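Local structure of hemoglobin subunit alpha (3MKB) at residues Q56-G59 against G60-R64; A84-G88 against K89-V93; P95-F98 against P99-S102. The protein probably binds oxygen reversibly through its haem group, as the alpha subunit of a four-chain shark haemoglobin that stores and transports oxygen. All coordinates share one frame; numbering follows the deposited sequence.

Interaction 1: Q56-G59 against G60-R64; sequences QLHG and GKVIR. With HEM (protoporphyrin IX containing Fe), chain E.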
loop_
_atom_site.group_PDB
_atom_site.type_symbol
_atom_site.label_atom_id
_atom_site.label_comp_id
_atom_site.label_asym_id
_atom_site.label_seq_id
_atom_site.Cartn_x
_atom_site.Cartn_y
_atom_site.Cartn_z
ATOM N N GLN A 56 16.236 -16.434 -13.088
ATOM C CA GLN A 56 15.620 -17.648 -13.567
ATOM C C GLN A 56 15.427 -18.645 -12.443
ATOM O O GLN A 56 14.367 -19.194 -12.258
ATOM C CB GLN A 56 16.402 -18.225 -14.737
ATOM C CG GLN A 56 16.166 -17.449 -16.017
ATOM C CD GLN A 56 17.002 -17.902 -17.161
ATOM O OE1 GLN A 56 18.153 -18.251 -17.019
ATOM N NE2 GLN A 56 16.432 -17.869 -18.312
ATOM N N LEU A 57 16.477 -18.819 -11.674
ATOM C CA LEU A 57 16.452 -19.742 -10.491
ATOM C C LEU A 57 15.367 -19.422 -9.474
ATOM O O LEU A 57 14.525 -20.290 -9.138
ATOM C CB LEU A 57 17.813 -19.768 -9.799
ATOM C CG LEU A 57 17.967 -20.738 -8.635
ATOM C CD1 LEU A 57 17.796 -22.244 -9.150
ATOM C CD2 LEU A 57 19.369 -20.470 -7.935
ATOM N N HIS A 58 15.349 -18.172 -8.991
ATOM C CA HIS A 58 14.326 -17.724 -8.069
ATOM C C HIS A 58 12.969 -17.743 -8.767
ATOM O O HIS A 58 11.984 -18.159 -8.188
ATOM C CB HIS A 58 14.679 -16.315 -7.466
ATOM C CG HIS A 58 13.749 -15.879 -6.364
ATOM N ND1 HIS A 58 13.240 -14.603 -6.274
ATOM C CD2 HIS A 58 13.182 -16.577 -5.349
ATOM C CE1 HIS A 58 12.421 -14.528 -5.241
ATOM N NE2 HIS A 58 12.377 -15.714 -4.655
ATOM N N GLY A 59 12.911 -17.317 -10.028
ATOM C CA GLY A 59 11.640 -17.304 -10.717
ATOM C C GLY A 59 10.967 -18.669 -10.774
ATOM O O GLY A 59 9.776 -18.795 -10.507
ATOM N N GLY A 60 11.714 -19.701 -11.126
ATOM C CA GLY A 60 11.121 -21.068 -11.169
ATOM C C GLY A 60 10.587 -21.474 -9.813
ATOM O O GLY A 60 9.449 -22.026 -9.683
ATOM N N LYS A 61 11.416 -21.258 -8.794
ATOM C CA LYS A 61 11.030 -21.559 -7.402
ATOM C C LYS A 61 9.748 -20.838 -7.025
ATOM O O LYS A 61 8.853 -21.451 -6.445
ATOM C CB LYS A 61 12.147 -21.185 -6.445
ATOM C CG LYS A 61 13.394 -22.070 -6.646
ATOM C CD LYS A 61 14.616 -21.607 -5.813
ATOM C CE LYS A 61 15.790 -22.579 -6.034
ATOM N NZ LYS A 61 16.975 -21.964 -5.414
ATOM N N VAL A 62 9.654 -19.527 -7.320
ATOM C CA VAL A 62 8.377 -18.829 -7.137
ATOM C C VAL A 62 7.174 -19.544 -7.813
ATOM O O VAL A 62 6.167 -19.878 -7.146
ATOM C CB VAL A 62 8.459 -17.317 -7.610
ATOM C CG1 VAL A 62 7.078 -16.664 -7.561
ATOM C CG2 VAL A 62 9.406 -16.554 -6.691
ATOM N N ILE A 63 7.295 -19.808 -9.113
ATOM C CA ILE A 63 6.182 -20.297 -9.883
ATOM C C ILE A 63 5.924 -21.754 -9.499
ATOM O O ILE A 63 4.739 -22.135 -9.349
ATOM C CB ILE A 63 6.371 -20.108 -11.419
ATOM C CG1 ILE A 63 6.415 -18.621 -11.780
ATOM C CG2 ILE A 63 5.264 -20.845 -12.194
ATOM C CD1 ILE A 63 5.157 -17.803 -11.498
ATOM N N ARG A 64 6.993 -22.539 -9.263
ATOM C CA ARG A 64 6.742 -23.938 -8.797
ATOM C C ARG A 64 5.906 -23.939 -7.547
ATOM O O ARG A 64 4.985 -24.790 -7.428
ATOM C CB ARG A 64 8.004 -24.767 -8.613
ATOM C CG ARG A 64 8.521 -25.372 -9.944
ATOM C CD ARG A 64 9.953 -25.970 -9.726
ATOM N NE ARG A 64 10.741 -25.816 -10.946
ATOM C CZ ARG A 64 11.802 -25.017 -11.065
ATOM N NH1 ARG A 64 12.436 -24.951 -12.244
ATOM N NH2 ARG A 64 12.253 -24.327 -10.003
HETATM C CHA HEM E . 14.127 -17.853 -2.025
HETATM C CHB HEM E . 9.504 -18.765 -3.041
HETATM C CHC HEM E . 8.479 -13.982 -3.214
HETATM C CHD HEM E . 12.981 -13.055 -1.788
HETATM C C1A HEM E . 12.962 -18.550 -2.255
HETATM C C2A HEM E . 12.790 -19.982 -2.283
HETATM C C3A HEM E . 11.495 -20.266 -2.538
HETATM C C4A HEM E . 10.826 -18.982 -2.733
HETATM C CMA HEM E . 10.784 -21.667 -2.649
HETATM C CAA HEM E . 13.947 -20.919 -1.895
HETATM C CBA HEM E . 13.622 -21.024 -0.367
HETATM C CGA HEM E . 14.329 -22.172 0.286
HETATM O O1A HEM E . 15.406 -22.575 -0.263
HETATM O O2A HEM E . 13.844 -22.680 1.343
HETATM C C1B HEM E . 8.840 -17.555 -3.150
HETATM C C2B HEM E . 7.418 -17.402 -3.361
HETATM C C3B HEM E . 7.143 -16.090 -3.440
HETATM C C4B HEM E . 8.368 -15.358 -3.241
HETATM C CMB HEM E . 6.359 -18.530 -3.518
HETATM C CAB HEM E . 5.762 -15.412 -3.629
HETATM C CBB HEM E . 4.670 -15.968 -4.183
HETATM C C1C HEM E . 9.603 -13.262 -2.853
HETATM C C2C HEM E . 9.727 -11.803 -2.809
HETATM C C3C HEM E . 10.998 -11.514 -2.434
HETATM C C4C HEM E . 11.699 -12.795 -2.226
HETATM C CMC HEM E . 8.548 -10.866 -3.206
HETATM C CAC HEM E . 11.566 -10.079 -2.267
HETATM C CBC HEM E . 11.114 -9.059 -3.053
HETATM C C1D HEM E . 13.677 -14.264 -1.798
HETATM C C2D HEM E . 15.108 -14.331 -1.659
HETATM C C3D HEM E . 15.530 -15.766 -1.792
HETATM C C4D HEM E . 14.263 -16.476 -1.909
HETATM C CMD HEM E . 16.091 -13.137 -1.500
HETATM C CAD HEM E . 17.020 -16.260 -1.712
HETATM C CBD HEM E . 17.704 -16.555 -3.083
HETATM C CGD HEM E . 18.160 -15.347 -3.934
HETATM O O1D HEM E . 18.845 -14.387 -3.434
HETATM O O2D HEM E . 17.858 -15.307 -5.162
HETATM N NA HEM E . 11.759 -17.997 -2.541
HETATM N NB HEM E . 9.410 -16.261 -3.073
HETATM N NC HEM E . 10.808 -13.779 -2.479
HETATM N ND HEM E . 13.186 -15.565 -1.950
HETATM FE FE HEM E . 11.265 -15.920 -2.525
HETATM O O HOH W 1 14.035 -22.639 -10.706
#
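Over one face of the His58 imidazole sits a methyl of Val62: CG2 lies 20° off the normal at 3.9 Å from the ring centroid, displaced toward the rim, a CH-pi contact one helical turn away. The haem carbon C1C lies in the ring plane at the edge, and Phe43 meets the ring with the two planes inclined. The other flat group is the Arg64 guanidinium, which has a water at its edge, in plane; NH2 of Arg64 donates a hydrogen bond to that water, which in turn donates to Leu57 O at 2.9 Å.

Two torsions position the ring and its methyl. His58 carries CG anti to the backbone N (chi1 -172°), and NE2 reaches the haem iron at 2.4 Å. Val62 places CG1 anti to its own N, so CG2 is the branch that enters the angle between imidazole and porphyrin, where it comes 3.6 Å from haem NB. The backbone fixes this spacing, since Val62 N bonds His58 O at 2.8 Å. On the outer side the extended Lys61 chain slants across Leu57, with NZ 3.6 Å from Leu57 CG.

A histidine and a valine one turn apart over the haem form the distal wall of the globin pocket; here the histidine itself ligates the iron, as in bis-histidyl haem.

Interaction 2: A84-G88 against K89-V93; sequences AVTHG and KKLLV. With HEM (protoporphyrin IX containing Fe), chain E.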
loop_
_atom_site.group_PDB
_atom_site.type_symbol
_atom_site.label_atom_id
_atom_site.label_comp_id
_atom_site.label_asym_id
_atom_site.label_seq_id
_atom_site.Cartn_x
_atom_site.Cartn_y
_atom_site.Cartn_z
ATOM N N ALA A 84 6.421 -19.269 4.588
ATOM C CA ALA A 84 6.168 -18.152 5.458
ATOM C C ALA A 84 7.332 -17.998 6.470
ATOM O O ALA A 84 7.807 -16.881 6.743
ATOM C CB ALA A 84 4.874 -18.392 6.201
ATOM N N VAL A 85 7.793 -19.118 7.027
ATOM C CA VAL A 85 8.974 -19.066 7.930
ATOM C C VAL A 85 10.279 -18.645 7.257
ATOM O O VAL A 85 11.026 -17.870 7.823
ATOM C CB VAL A 85 9.176 -20.391 8.719
ATOM C CG1 VAL A 85 10.559 -20.409 9.431
ATOM C CG2 VAL A 85 8.073 -20.554 9.705
ATOM N N THR A 86 10.567 -19.151 6.073
ATOM C CA THR A 86 11.762 -18.750 5.354
ATOM C C THR A 86 11.720 -17.259 4.985
ATOM O O THR A 86 12.704 -16.516 5.264
ATOM C CB THR A 86 11.987 -19.634 4.111
ATOM O OG1 THR A 86 12.171 -21.005 4.565
ATOM C CG2 THR A 86 13.227 -19.205 3.395
ATOM N N HIS A 87 10.596 -16.809 4.410
ATOM C CA HIS A 87 10.516 -15.394 4.001
ATOM C C HIS A 87 10.417 -14.431 5.133
ATOM O O HIS A 87 11.026 -13.336 5.098
ATOM C CB HIS A 87 9.429 -15.136 2.947
ATOM C CG HIS A 87 9.873 -15.531 1.582
ATOM N ND1 HIS A 87 9.828 -16.837 1.154
ATOM C CD2 HIS A 87 10.471 -14.829 0.592
ATOM C CE1 HIS A 87 10.327 -16.909 -0.069
ATOM N NE2 HIS A 87 10.725 -15.707 -0.434
ATOM N N GLY A 88 9.635 -14.842 6.122
ATOM C CA GLY A 88 9.355 -14.037 7.245
ATOM C C GLY A 88 10.440 -14.018 8.310
ATOM O O GLY A 88 10.605 -12.996 8.934
ATOM N N LYS A 89 11.142 -15.135 8.538
ATOM C CA LYS A 89 12.120 -15.225 9.660
ATOM C C LYS A 89 13.602 -15.293 9.230
ATOM O O LYS A 89 14.489 -14.775 9.921
ATOM C CB LYS A 89 11.807 -16.427 10.569
ATOM C CG LYS A 89 10.472 -16.341 11.264
ATOM C CD LYS A 89 10.609 -15.301 12.384
ATOM C CE LYS A 89 9.930 -15.729 13.657
ATOM N NZ LYS A 89 8.467 -15.602 13.498
ATOM N N LYS A 90 13.874 -15.935 8.108
ATOM C CA LYS A 90 15.241 -16.004 7.627
ATOM C C LYS A 90 15.582 -14.853 6.645
ATOM O O LYS A 90 16.497 -14.048 6.896
ATOM C CB LYS A 90 15.507 -17.381 6.985
ATOM C CG LYS A 90 16.806 -17.438 6.182
ATOM C CD LYS A 90 16.960 -18.838 5.619
ATOM C CE LYS A 90 18.307 -19.082 4.963
ATOM N NZ LYS A 90 18.475 -20.565 4.796
ATOM N N LEU A 91 14.838 -14.761 5.557
ATOM C CA LEU A 91 15.152 -13.743 4.505
ATOM C C LEU A 91 14.726 -12.341 4.904
ATOM O O LEU A 91 15.351 -11.361 4.447
ATOM C CB LEU A 91 14.503 -14.108 3.158
ATOM C CG LEU A 91 14.843 -15.492 2.595
ATOM C CD1 LEU A 91 13.776 -15.963 1.586
ATOM C CD2 LEU A 91 16.277 -15.441 1.992
ATOM N N LEU A 92 13.676 -12.259 5.734
ATOM C CA LEU A 92 13.094 -11.007 6.285
ATOM C C LEU A 92 12.675 -10.050 5.208
ATOM O O LEU A 92 13.008 -8.864 5.208
ATOM C CB LEU A 92 14.016 -10.329 7.334
ATOM C CG LEU A 92 14.420 -11.271 8.503
ATOM C CD1 LEU A 92 15.621 -10.722 9.260
ATOM C CD2 LEU A 92 13.258 -11.576 9.425
ATOM N N VAL A 93 11.942 -10.572 4.257
ATOM C CA VAL A 93 11.508 -9.731 3.119
ATOM C C VAL A 93 10.370 -8.852 3.611
ATOM O O VAL A 93 9.422 -9.336 4.259
ATOM C CB VAL A 93 11.021 -10.630 1.934
ATOM C CG1 VAL A 93 10.175 -9.827 0.969
ATOM C CG2 VAL A 93 12.189 -11.460 1.300
HETATM C CHA HEM E . 14.127 -17.853 -2.025
HETATM C CHB HEM E . 9.504 -18.765 -3.041
HETATM C CHC HEM E . 8.479 -13.982 -3.214
HETATM C CHD HEM E . 12.981 -13.055 -1.788
HETATM C C1A HEM E . 12.962 -18.550 -2.255
HETATM C C2A HEM E . 12.790 -19.982 -2.283
HETATM C C3A HEM E . 11.495 -20.266 -2.538
HETATM C C4A HEM E . 10.826 -18.982 -2.733
HETATM C CMA HEM E . 10.784 -21.667 -2.649
HETATM C CAA HEM E . 13.947 -20.919 -1.895
HETATM C CBA HEM E . 13.622 -21.024 -0.367
HETATM C CGA HEM E . 14.329 -22.172 0.286
HETATM O O1A HEM E . 15.406 -22.575 -0.263
HETATM O O2A HEM E . 13.844 -22.680 1.343
HETATM C C1B HEM E . 8.840 -17.555 -3.150
HETATM C C2B HEM E . 7.418 -17.402 -3.361
HETATM C C3B HEM E . 7.143 -16.090 -3.440
HETATM C C4B HEM E . 8.368 -15.358 -3.241
HETATM C CMB HEM E . 6.359 -18.530 -3.518
HETATM C CAB HEM E . 5.762 -15.412 -3.629
HETATM C CBB HEM E . 4.670 -15.968 -4.183
HETATM C C1C HEM E . 9.603 -13.262 -2.853
HETATM C C2C HEM E . 9.727 -11.803 -2.809
HETATM C C3C HEM E . 10.998 -11.514 -2.434
HETATM C C4C HEM E . 11.699 -12.795 -2.226
HETATM C CMC HEM E . 8.548 -10.866 -3.206
HETATM C CAC HEM E . 11.566 -10.079 -2.267
HETATM C CBC HEM E . 11.114 -9.059 -3.053
HETATM C C1D HEM E . 13.677 -14.264 -1.798
HETATM C C2D HEM E . 15.108 -14.331 -1.659
HETATM C C3D HEM E . 15.530 -15.766 -1.792
HETATM C C4D HEM E . 14.263 -16.476 -1.909
HETATM C CMD HEM E . 16.091 -13.137 -1.500
HETATM C CAD HEM E . 17.020 -16.260 -1.712
HETATM C CBD HEM E . 17.704 -16.555 -3.083
HETATM C CGD HEM E . 18.160 -15.347 -3.934
HETATM O O1D HEM E . 18.845 -14.387 -3.434
HETATM O O2D HEM E . 17.858 -15.307 -5.162
HETATM N NA HEM E . 11.759 -17.997 -2.541
HETATM N NB HEM E . 9.410 -16.261 -3.073
HETATM N NC HEM E . 10.808 -13.779 -2.479
HETATM N ND HEM E . 13.186 -15.565 -1.950
HETATM FE FE HEM E . 11.265 -15.920 -2.525
#
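Thr86 O takes the N-H of Leu91 in an i+5 bond of 2.8 Å, nearly linear at 178°, which marks a wider pi-type turn just before the helix ends, and His87 O receives Val93 N at 3.0 Å across the break made by Leu92, the first residue to leave helical geometry and one with positive phi.

The side chains converge on the His87 imidazole. Leu91 lies alongside it, pointing the same way, and its CD1 methyl stands over the centre of one face, 3.7 Å from the centroid and 13° off the normal. That CH-pi methyl also rests on the porphyrin, 3.6 Å from haem C4D, and therefore fills the angle between ring and macrocycle. Val93 comes in at the imidazole edge with CG2, while its CG1 branch, anti to the backbone N at chi1 162°, reaches haem CAC at 3.5 Å. Thr86 CG2 backs the Leu91 methyl at 3.8 Å from CD1. Outside this turn Leu92 packs on Trp37 of the beta subunit, and Lys89 NZ bonds the carbonyl O of Lys138.

His87 NE2 binds the haem iron at 2.2 Å, and its other nitrogen, ND1, makes a weak hydrogen bond to Leu83 O, which together with the Leu91 methyl probably restrains rotation of the ring. Such a bond would be expected to make the imidazole a slightly stronger donor to the metal. Because His58 NE2 occupies the other axial position, the iron is held by a histidine on each side, and oxygen would probably have to displace His58 to bind.

Interaction 3: P95-F98 against P99-S102; sequences PSNF and PMLS. With HEM (protoporphyrin IX containing Fe), chain E.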
loop_
_atom_site.group_PDB
_atom_site.type_symbol
_atom_site.label_atom_id
_atom_site.label_comp_id
_atom_site.label_asym_id
_atom_site.label_seq_id
_atom_site.Cartn_x
_atom_site.Cartn_y
_atom_site.Cartn_z
ATOM N N PRO A 95 6.945 -7.446 3.783
ATOM C CA PRO A 95 5.716 -7.985 3.274
ATOM C C PRO A 95 5.038 -7.144 2.192
ATOM O O PRO A 95 4.284 -7.704 1.382
ATOM C CB PRO A 95 4.794 -8.100 4.531
ATOM C CG PRO A 95 5.716 -8.032 5.736
ATOM C CD PRO A 95 6.953 -7.289 5.254
ATOM N N SER A 96 5.238 -5.818 2.187
ATOM C CA SER A 96 4.744 -5.008 1.080
ATOM C C SER A 96 5.163 -5.522 -0.295
ATOM O O SER A 96 4.544 -5.196 -1.338
ATOM C CB SER A 96 5.142 -3.526 1.270
ATOM O OG SER A 96 4.489 -2.982 2.422
ATOM N N ASN A 97 6.189 -6.363 -0.344
ATOM C CA ASN A 97 6.710 -6.785 -1.655
ATOM C C ASN A 97 5.826 -7.875 -2.253
ATOM O O ASN A 97 5.740 -7.998 -3.471
ATOM C CB ASN A 97 8.131 -7.342 -1.549
ATOM C CG ASN A 97 9.176 -6.282 -1.156
ATOM O OD1 ASN A 97 9.558 -6.118 0.035
ATOM N ND2 ASN A 97 9.610 -5.516 -2.186
ATOM N N PHE A 98 5.147 -8.669 -1.409
ATOM C CA PHE A 98 4.338 -9.794 -1.975
ATOM C C PHE A 98 3.248 -9.297 -2.931
ATOM O O PHE A 98 3.192 -9.722 -4.023
ATOM C CB PHE A 98 3.788 -10.671 -0.816
ATOM C CG PHE A 98 4.914 -11.358 -0.064
ATOM C CD1 PHE A 98 5.778 -12.214 -0.762
ATOM C CD2 PHE A 98 5.174 -11.059 1.299
ATOM C CE1 PHE A 98 6.916 -12.877 -0.099
ATOM C CE2 PHE A 98 6.307 -11.634 1.962
ATOM C CZ PHE A 98 7.188 -12.540 1.276
ATOM N N PRO A 99 2.364 -8.381 -2.510
ATOM C CA PRO A 99 1.419 -7.965 -3.576
ATOM C C PRO A 99 2.007 -7.253 -4.784
ATOM O O PRO A 99 1.415 -7.337 -5.868
ATOM C CB PRO A 99 0.413 -7.097 -2.843
ATOM C CG PRO A 99 0.961 -6.876 -1.459
ATOM C CD PRO A 99 2.063 -7.767 -1.195
ATOM N N MET A 100 3.161 -6.601 -4.675
ATOM C CA MET A 100 3.836 -6.130 -5.962
ATOM C C MET A 100 4.190 -7.309 -6.877
ATOM O O MET A 100 3.951 -7.283 -8.099
ATOM C CB MET A 100 5.104 -5.330 -5.680
ATOM C CG MET A 100 4.938 -3.966 -4.987
ATOM S SD MET A 100 6.569 -3.523 -4.253
ATOM C CE MET A 100 6.391 -1.754 -4.074
ATOM N N LEU A 101 4.739 -8.398 -6.295
ATOM C CA LEU A 101 5.092 -9.514 -7.131
ATOM C C LEU A 101 3.841 -10.146 -7.760
ATOM O O LEU A 101 3.884 -10.568 -8.929
ATOM C CB LEU A 101 5.929 -10.576 -6.377
ATOM C CG LEU A 101 6.427 -11.808 -7.184
ATOM C CD1 LEU A 101 7.057 -11.483 -8.554
ATOM C CD2 LEU A 101 7.389 -12.683 -6.333
ATOM N N SER A 102 2.785 -10.294 -6.957
ATOM C CA SER A 102 1.519 -10.801 -7.466
ATOM C C SER A 102 1.042 -10.099 -8.753
ATOM O O SER A 102 0.644 -10.728 -9.730
ATOM C CB SER A 102 0.439 -10.695 -6.385
ATOM O OG SER A 102 0.796 -11.527 -5.301
HETATM C CHA HEM E . 14.127 -17.853 -2.025
HETATM C CHB HEM E . 9.504 -18.765 -3.041
HETATM C CHC HEM E . 8.479 -13.982 -3.214
HETATM C CHD HEM E . 12.981 -13.055 -1.788
HETATM C C1A HEM E . 12.962 -18.550 -2.255
HETATM C C2A HEM E . 12.790 -19.982 -2.283
HETATM C C3A HEM E . 11.495 -20.266 -2.538
HETATM C C4A HEM E . 10.826 -18.982 -2.733
HETATM C CMA HEM E . 10.784 -21.667 -2.649
HETATM C CAA HEM E . 13.947 -20.919 -1.895
HETATM C CBA HEM E . 13.622 -21.024 -0.367
HETATM C CGA HEM E . 14.329 -22.172 0.286
HETATM O O1A HEM E . 15.406 -22.575 -0.263
HETATM O O2A HEM E . 13.844 -22.680 1.343
HETATM C C1B HEM E . 8.840 -17.555 -3.150
HETATM C C2B HEM E . 7.418 -17.402 -3.361
HETATM C C3B HEM E . 7.143 -16.090 -3.440
HETATM C C4B HEM E . 8.368 -15.358 -3.241
HETATM C CMB HEM E . 6.359 -18.530 -3.518
HETATM C CAB HEM E . 5.762 -15.412 -3.629
HETATM C CBB HEM E . 4.670 -15.968 -4.183
HETATM C C1C HEM E . 9.603 -13.262 -2.853
HETATM C C2C HEM E . 9.727 -11.803 -2.809
HETATM C C3C HEM E . 10.998 -11.514 -2.434
HETATM C C4C HEM E . 11.699 -12.795 -2.226
HETATM C CMC HEM E . 8.548 -10.866 -3.206
HETATM C CAC HEM E . 11.566 -10.079 -2.267
HETATM C CBC HEM E . 11.114 -9.059 -3.053
HETATM C C1D HEM E . 13.677 -14.264 -1.798
HETATM C C2D HEM E . 15.108 -14.331 -1.659
HETATM C C3D HEM E . 15.530 -15.766 -1.792
HETATM C C4D HEM E . 14.263 -16.476 -1.909
HETATM C CMD HEM E . 16.091 -13.137 -1.500
HETATM C CAD HEM E . 17.020 -16.260 -1.712
HETATM C CBD HEM E . 17.704 -16.555 -3.083
HETATM C CGD HEM E . 18.160 -15.347 -3.934
HETATM O O1D HEM E . 18.845 -14.387 -3.434
HETATM O O2D HEM E . 17.858 -15.307 -5.162
HETATM N NA HEM E . 11.759 -17.997 -2.541
HETATM N NB HEM E . 9.410 -16.261 -3.073
HETATM N NC HEM E . 10.808 -13.779 -2.479
HETATM N ND HEM E . 13.186 -15.565 -1.950
HETATM FE FE HEM E . 11.265 -15.920 -2.525
#
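This contact belongs to the haem pocket, where the chain leaves the corner after the proximal helix and starts helix 97-112. Phe98 and Leu101, three residues apart, approach the same methine carbon of the porphyrin from its two sides: Phe98 CE1 stands 3.7 Å from haem CHC on the proximal side, and Leu101 CD2 stands 3.6 Å from CHC on the distal side. The phenyl ring is turned so that this carbon lies at its edge, near its plane. With CG beside the backbone N (chi1 -65°), Phe98 is directed to the proximal side, whereas Leu101 holds CG anti to its N (chi1 -177°). Farther along the haem rim, Asn97 CB touches the vinyl carbon CBC of the haem at 3.8 Å.

The backbone of the first turn sets these positions. Leu101 N bonds Asn97 O at 3.0 Å, and Ser102 N bonds Phe98 O with an N-H...O angle of 174°. Pro99 has no N-H to give to Pro95 O; its CD lies 3.4 Å from that oxygen, which instead receives Phe98 N. The same proline ring packs by CD on Phe98 CB at 3.4 Å.

An alanine in place of Phe98 would take away the ring and would probably open a gap beside haem CHC, removing support from the proximal side of the macrocycle. The ring also packs on Leu135 and Ser132 of helix 118-135, and Pro95 packs on Trp37 of the beta subunit. A short corner facing the partner subunit, followed by a helix whose first turn lines the haem edge, is characteristic of the FG corner and G helix of haemoglobin.

From the N terminus the three contacts come in series, none nested in or crossing another, and each is local, joining successive turns of backbone without closing a long loop. Interaction 1 lies on helix 53-70, interaction 2 at the end of helix 81-91, and interaction 3 at the start of helix 97-112. Their centres are 14 to 16 Å apart, and all three touch one haem. Interactions 1 and 2 do not touch each other directly. Interaction 3 meets both: Leu101 CD2 packs on Val62 CG1 at 4.2 Å, and Phe98 CZ lies 3.8 Å from His87 CB. Helix 97-112 thus connects the distal and proximal walls along one haem edge.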